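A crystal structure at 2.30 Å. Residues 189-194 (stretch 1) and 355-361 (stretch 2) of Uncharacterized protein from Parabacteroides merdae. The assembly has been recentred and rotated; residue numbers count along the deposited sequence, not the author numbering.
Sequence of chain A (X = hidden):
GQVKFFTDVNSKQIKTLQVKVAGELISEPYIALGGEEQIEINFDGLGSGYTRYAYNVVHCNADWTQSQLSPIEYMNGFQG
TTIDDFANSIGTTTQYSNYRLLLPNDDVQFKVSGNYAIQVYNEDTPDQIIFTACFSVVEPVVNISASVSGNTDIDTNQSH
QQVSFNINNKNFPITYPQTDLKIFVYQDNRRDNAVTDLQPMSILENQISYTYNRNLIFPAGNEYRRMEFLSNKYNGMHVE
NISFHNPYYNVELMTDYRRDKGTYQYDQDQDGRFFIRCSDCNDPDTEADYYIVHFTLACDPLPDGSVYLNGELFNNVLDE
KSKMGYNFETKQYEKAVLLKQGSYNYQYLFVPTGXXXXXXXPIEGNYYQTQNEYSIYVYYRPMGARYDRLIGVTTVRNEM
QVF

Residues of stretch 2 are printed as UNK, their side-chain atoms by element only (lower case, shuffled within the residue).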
# COMPACT_ATOMS: atom_id res chain seq x y z
N ASN A 189 -11.58 7.32 6.60
CA ASN A 189 -12.78 6.80 7.24
C ASN A 189 -13.58 7.80 8.09
O ASN A 189 -14.23 7.41 9.06
CB ASN A 189 -12.39 5.53 8.03
CG ASN A 189 -12.26 4.32 7.10
OD1 ASN A 189 -13.24 3.85 6.54
ND2 ASN A 189 -11.04 3.87 6.89
N ARG A 190 -13.53 9.07 7.71
CA ARG A 190 -14.19 10.15 8.43
C ARG A 190 -15.44 10.50 7.67
O ARG A 190 -15.40 10.70 6.44
CB ARG A 190 -13.32 11.40 8.49
CG ARG A 190 -12.19 11.30 9.50
CD ARG A 190 -11.15 12.42 9.33
NE ARG A 190 -11.79 13.74 9.35
CZ ARG A 190 -11.17 14.86 9.03
NH1 ARG A 190 -9.91 14.84 8.62
NH2 ARG A 190 -11.81 16.01 9.10
N ARG A 191 -16.55 10.59 8.39
CA ARG A 191 -17.78 11.09 7.81
C ARG A 191 -17.89 12.57 7.85
O ARG A 191 -18.57 13.14 7.04
CB ARG A 191 -18.99 10.50 8.49
CG ARG A 191 -19.11 9.01 8.19
CD ARG A 191 -20.56 8.60 8.28
NE ARG A 191 -20.74 7.16 8.24
CZ ARG A 191 -21.92 6.56 8.38
NH1 ARG A 191 -23.03 7.28 8.60
NH2 ARG A 191 -21.99 5.23 8.32
N ASP A 192 -17.22 13.21 8.80
CA ASP A 192 -17.43 14.64 9.01
C ASP A 192 -17.08 15.50 7.80
O ASP A 192 -17.73 16.52 7.56
CB ASP A 192 -16.66 15.10 10.24
CG ASP A 192 -15.15 15.04 10.05
OD1 ASP A 192 -14.58 13.93 10.13
OD2 ASP A 192 -14.52 16.10 9.84
N ASN A 193 -16.03 15.13 7.05
CA ASN A 193 -15.65 15.91 5.86
C ASN A 193 -15.79 15.12 4.55
O ASN A 193 -15.06 15.36 3.58
CB ASN A 193 -14.25 16.47 6.00
CG ASN A 193 -13.18 15.39 5.92
OD1 ASN A 193 -13.46 14.22 6.16
ND2 ASN A 193 -11.96 15.78 5.57
N ALA A 194 -16.74 14.18 4.54
CA ALA A 194 -17.00 13.35 3.38
C ALA A 194 -17.64 14.16 2.26
O ALA A 194 -18.21 15.20 2.49
CB ALA A 194 -17.87 12.17 3.74
N UNK A 355 -20.48 24.74 12.14
CA UNK A 355 -20.06 23.74 11.17
C UNK A 355 -20.09 22.37 11.82
O UNK A 355 -20.11 22.26 13.05
o UNK A 355 -18.30 23.16 9.61
c UNK A 355 -18.68 24.07 10.62
N UNK A 356 -20.20 21.33 11.00
CA UNK A 356 -20.00 19.93 11.47
C UNK A 356 -18.74 19.26 10.86
O UNK A 356 -18.50 18.05 11.04
c UNK A 356 -21.23 19.08 11.13
o UNK A 356 -21.43 19.13 9.74
N UNK A 357 -17.95 20.06 10.15
CA UNK A 357 -16.78 19.61 9.43
C UNK A 357 -15.49 19.96 10.16
O UNK A 357 -15.18 21.15 10.35
c UNK A 357 -16.74 20.29 8.05
c UNK A 357 -18.00 19.96 7.28
c UNK A 357 -15.50 19.87 7.32
N UNK A 358 -14.73 18.94 10.50
CA UNK A 358 -13.47 19.13 11.22
C UNK A 358 -12.32 19.43 10.27
O UNK A 358 -12.28 18.96 9.12
N UNK A 359 -11.37 20.20 10.77
CA UNK A 359 -10.23 20.63 9.99
C UNK A 359 -8.94 20.18 10.64
O UNK A 359 -8.77 20.36 11.84
c UNK A 359 -10.20 22.15 9.96
o UNK A 359 -10.40 24.98 9.76
n UNK A 359 -12.47 24.90 8.96
c UNK A 359 -11.34 24.34 9.29
c UNK A 359 -11.25 22.80 9.08
N UNK A 360 -8.05 19.59 9.86
CA UNK A 360 -6.69 19.26 10.30
C UNK A 360 -5.78 20.50 10.29
O UNK A 360 -4.71 20.52 10.90
o UNK A 360 -6.50 18.62 7.99
c UNK A 360 -6.11 18.22 9.31
c UNK A 360 -6.63 16.85 9.59
N UNK A 361 -6.16 21.53 9.57
CA UNK A 361 -5.25 22.64 9.34
C UNK A 361 -4.73 23.34 10.58
O UNK A 361 -3.53 23.60 10.69
O HOH W 1 -8.03 16.24 6.52
O HOH W 2 -20.32 16.99 8.34
O HOH W 3 -11.75 18.86 6.31

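Position 355 carries two side-chain atoms, one carbon followed by one oxygen. It touches nothing on stretch 1: the side-chain oxygen, its nearest atom, is still 7.0 Å from Asp-192 O. That composition is serine, so the residue is Ser-355, with chi1 at -176° (t), and its OG accepts a hydrogen bond from the backbone N of position 357 at 3.2 Å with an N-H...acceptor angle of 165°, a local link that ties the start of the stretch together.

Position 356 again shows one carbon and one oxygen. Its CA-to-CB bond points sideways, and the nearest approach of the side chain is from its oxygen to Asp-192 O, at 5.0 Å; the direct contact is made by the backbone, whose O lies 3.6 Å from Asp-192 CB. A single oxygen on CB identifies Ser-356. Its OG, in the p rotamer, is 2.8 Å from water 2, and that water donates to Asp-192 O at 2.7 Å, so the hydroxyl reaches stretch 1 through one solvent molecule.

Position 357 has three carbons, one bonded to CA and carrying the other two: a branched, wholly aliphatic side chain without a heteroatom. One methyl carbon lies 3.5 Å from Asp-192 O, and the other 3.9 Å from Asn-193 CB. This is Val-357, chi1 177° (t), and the two methyls are CG2 and CG1 respectively. The CA atoms of Val-357 and Asp-192 are the closest CA pair across the stretches, 5.0 Å apart.

Position 358 has no side-chain atoms and is therefore Gly-358. An ideal CB here would point toward stretch 1 and sit 3.2 Å from Asp-192 OD2, a tight distance, and 3.7 Å from Arg-190 NH2. The bare backbone instead uses both polar atoms: N donates to Asp-192 OD2 (2.9 Å, 148°), and O accepts from Arg-190 NH2 (3.0 Å), a bond that is weak at 123° although the oxygen lies at the guanidinium edge, near its plane.

Position 359 has three carbons in an unbranched chain, the third carrying one oxygen and one nitrogen. Its CA-to-CB bond points away, and the side chain comes nearest at CB, 6.4 Å from Arg-190 NH2. The terminal amide after two further carbons gives Gln-359.

Position 360 has a carbon bearing one oxygen and one carbon, and that outer carbon is 4.0 Å from Arg-190 NH1. The beta-branched pattern is that of threonine. In Thr-360, OG1 accepts from water 1 at 3.2 Å; this water in turn accepts a weak bond from Arg-190 NH1 at 3.1 Å.

Position 361 lacks side-chain atoms and is Gly-361, out of reach of stretch 1.

The contact, burying 237 Å² in total, centres on the Arg-190/Asp-192 salt bridge within stretch 1. Arg-190 NE donates to Asp-192 OD1 (2.9 Å, 178°), and Arg-190 NH2 bridges to Asp-192 OD2 (2.8 Å, 176°), presenting donor and acceptor side by side to the Gly-358 backbone. Water 3 reinforces this, donating to Gly-358 O at 2.9 Å and accepting from Asn-193 ND2 at 3.2 Å, while Val-357 packs alongside.

Stretch 2 355-361: SSVGQTG
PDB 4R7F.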